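Long-range contact in CDA peptide synthetase I (PDB 5DU9), which belongs to the nonribosomal peptide synthetases, here represented by a condensation domain: residues A[174-178]-A[373-377]. The protein carries 1 engineered substitution. Numbering follows the deposited sequence.
Sequences AEVYR and VDFGG
A bend at chi3 (-51°) in Arg-178 and a chi1 of -73° in Phe-375, which sets CG beside its own backbone N, bring the guanidinium to the strand's backbone and the phenyl ring to the helix. Arg-178 NH1 donates to Asp-374 O at 2.7 Å; the oxygen sits at the guanidinium's edge, in its plane, and NH1 lies in the carbonyl plane. Aliphatic CD packs against Gly-376 N; a long, flexible arginine suits both tasks. Asp-374 OD2, 4.6 Å from Arg-178 NE, probably attracts it without a salt bridge. OD1 accepts from Gly-376 N at 3.0 Å, from above the carboxylate plane, forming an Asx turn; glycine suits the positive phi that follows. Ala-174 CB makes a CH-pi contact over one face of Phe-375, 4.1 Å from the centroid, and packs tightly on Val-373 CG1 (3.4 Å), a small methyl where helix and chain come close. Apolar Phe-375 suits its buried site, its edge toward the face of Tyr-177 (CD1 to CD2 3.9 Å, planes at 75°), whose hydroxyl bonds Asp-45 N. Helix 163-182 packs on 373-374, an outermost strand of the six-stranded mixed sheet, and the following loop; Leu-38 and Ile-40 of strand 33-40 meet Phe-375, and Val-48 of helix 46-58 meets Tyr-177.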
ATOM      1  N   ALA A 174     -13.285  10.319 -10.365  1.00 21.84           N
ATOM      2  CA  ALA A 174     -14.717  10.064 -10.480  1.00 24.33           C
ATOM      3  C   ALA A 174     -15.513  11.359 -10.370  1.00 30.35           C
ATOM      4  O   ALA A 174     -16.463  11.574 -11.117  1.00 30.90           O
ATOM      5  CB  ALA A 174     -15.162   9.077  -9.420  1.00 25.48           C
ATOM      6  N   GLU A 175     -15.112  12.222  -9.442  1.00 24.94           N
ATOM      7  CA  GLU A 175     -15.785  13.500  -9.238  1.00 27.43           C
ATOM      8  C   GLU A 175     -15.784  14.337 -10.512  1.00 30.46           C
ATOM      9  O   GLU A 175     -16.811  14.899 -10.896  1.00 32.23           O
ATOM     10  CB  GLU A 175     -15.113  14.277  -8.103  1.00 27.59           C
ATOM     11  CG  GLU A 175     -15.829  15.561  -7.723  1.00 35.29           C
ATOM     12  CD  GLU A 175     -15.162  16.274  -6.567  1.00 38.98           C
ATOM     13  OE1 GLU A 175     -13.917  16.380  -6.573  1.00 36.46           O
ATOM     14  OE2 GLU A 175     -15.880  16.723  -5.649  1.00 42.69           O
ATOM     15  N   VAL A 176     -14.629  14.419 -11.165  1.00 27.48           N
ATOM     16  CA  VAL A 176     -14.508  15.178 -12.407  1.00 30.97           C
ATOM     17  C   VAL A 176     -15.327  14.523 -13.518  1.00 32.08           C
ATOM     18  O   VAL A 176     -16.005  15.208 -14.281  1.00 33.73           O
ATOM     19  CB  VAL A 176     -13.034  15.305 -12.849  1.00 31.85           C
ATOM     20  CG1 VAL A 176     -12.921  16.043 -14.178  1.00 33.27           C
ATOM     21  CG2 VAL A 176     -12.221  16.029 -11.782  1.00 26.69           C
ATOM     22  N   TYR A 177     -15.264  13.196 -13.600  1.00 27.94           N
ATOM     23  CA  TYR A 177     -16.000  12.451 -14.622  1.00 28.76           C
ATOM     24  C   TYR A 177     -17.505  12.689 -14.518  1.00 31.39           C
ATOM     25  O   TYR A 177     -18.186  12.878 -15.531  1.00 32.84           O
ATOM     26  CB  TYR A 177     -15.702  10.953 -14.511  1.00 28.52           C
ATOM     27  CG  TYR A 177     -16.447  10.104 -15.522  1.00 28.37           C
ATOM     28  CD1 TYR A 177     -15.985   9.979 -16.827  1.00 29.44           C
ATOM     29  CD2 TYR A 177     -17.608   9.429 -15.172  1.00 30.48           C
ATOM     30  CE1 TYR A 177     -16.660   9.203 -17.757  1.00 30.11           C
ATOM     31  CE2 TYR A 177     -18.291   8.649 -16.095  1.00 29.51           C
ATOM     32  CZ  TYR A 177     -17.812   8.543 -17.385  1.00 31.14           C
ATOM     33  OH  TYR A 177     -18.482   7.771 -18.309  1.00 32.48           O
ATOM     34  N   ARG A 178     -18.026  12.678 -13.295  1.00 31.91           N
ATOM     35  CA  ARG A 178     -19.456  12.894 -13.087  1.00 36.04           C
ATOM     36  C   ARG A 178     -19.871  14.277 -13.573  1.00 43.14           C
ATOM     37  O   ARG A 178     -20.922  14.436 -14.195  1.00 41.56           O
ATOM     38  CB  ARG A 178     -19.831  12.727 -11.611  1.00 33.30           C
ATOM     39  CG  ARG A 178     -19.745  11.294 -11.100  1.00 35.42           C
ATOM     40  CD  ARG A 178     -20.436  11.137  -9.752  1.00 39.13           C
ATOM     41  NE  ARG A 178     -20.006  12.134  -8.772  1.00 37.50           N
ATOM     42  CZ  ARG A 178     -18.976  11.991  -7.940  1.00 35.38           C
ATOM     43  NH1 ARG A 178     -18.236  10.886  -7.957  1.00 29.83           N
ATOM     44  NH2 ARG A 178     -18.681  12.961  -7.086  1.00 34.34           N
ATOM     45  N   VAL A 373     -16.127   3.718  -5.500  1.00 21.11           N
ATOM     46  CA  VAL A 373     -15.950   4.935  -6.278  1.00 25.79           C
ATOM     47  C   VAL A 373     -17.127   5.126  -7.231  1.00 23.69           C
ATOM     48  O   VAL A 373     -17.422   4.255  -8.047  1.00 26.52           O
ATOM     49  CB  VAL A 373     -14.617   4.897  -7.063  1.00 20.68           C
ATOM     50  CG1 VAL A 373     -14.464   6.119  -7.951  1.00 25.57           C
ATOM     51  CG2 VAL A 373     -13.444   4.803  -6.098  1.00 25.23           C
ATOM     52  N   ASP A 374     -17.790   6.274  -7.126  1.00 25.84           N
ATOM     53  CA  ASP A 374     -19.032   6.519  -7.854  1.00 29.62           C
ATOM     54  C   ASP A 374     -18.802   7.294  -9.149  1.00 28.91           C
ATOM     55  O   ASP A 374     -18.466   8.477  -9.125  1.00 29.21           O
ATOM     56  CB  ASP A 374     -20.017   7.281  -6.962  1.00 36.23           C
ATOM     57  CG  ASP A 374     -21.378   7.465  -7.610  1.00 43.08           C
ATOM     58  OD1 ASP A 374     -21.710   6.700  -8.541  1.00 41.33           O
ATOM     59  OD2 ASP A 374     -22.120   8.374  -7.184  1.00 60.21           O
ATOM     60  N   PHE A 375     -18.998   6.623 -10.281  1.00 28.89           N
ATOM     61  CA  PHE A 375     -18.835   7.256 -11.583  1.00 27.18           C
ATOM     62  C   PHE A 375     -20.173   7.741 -12.143  1.00 32.03           C
ATOM     63  O   PHE A 375     -20.307   7.973 -13.345  1.00 36.73           O
ATOM     64  CB  PHE A 375     -18.168   6.286 -12.562  1.00 29.42           C
ATOM     65  CG  PHE A 375     -16.709   6.069 -12.287  1.00 25.50           C
ATOM     66  CD1 PHE A 375     -15.764   6.953 -12.777  1.00 25.70           C
ATOM     67  CD2 PHE A 375     -16.284   4.985 -11.536  1.00 26.35           C
ATOM     68  CE1 PHE A 375     -14.416   6.760 -12.523  1.00 24.69           C
ATOM     69  CE2 PHE A 375     -14.938   4.789 -11.277  1.00 29.56           C
ATOM     70  CZ  PHE A 375     -14.006   5.680 -11.774  1.00 22.90           C
ATOM     71  N   GLY A 376     -21.159   7.898 -11.263  1.00 32.95           N
ATOM     72  CA  GLY A 376     -22.463   8.405 -11.655  1.00 39.08           C
ATOM     73  C   GLY A 376     -23.354   7.306 -12.197  1.00 43.20           C
ATOM     74  O   GLY A 376     -24.018   7.472 -13.221  1.00 50.27           O
ATOM     75  N   GLY A 377     -23.371   6.179 -11.492  1.00 38.61           N
ATOM     76  CA  GLY A 377     -24.090   4.995 -11.923  1.00 42.31           C
ATOM     77  C   GLY A 377     -23.179   3.794 -11.767  1.00 33.74           C
ATOM     78  O   GLY A 377     -23.347   3.001 -10.838  1.00 36.76           O
TER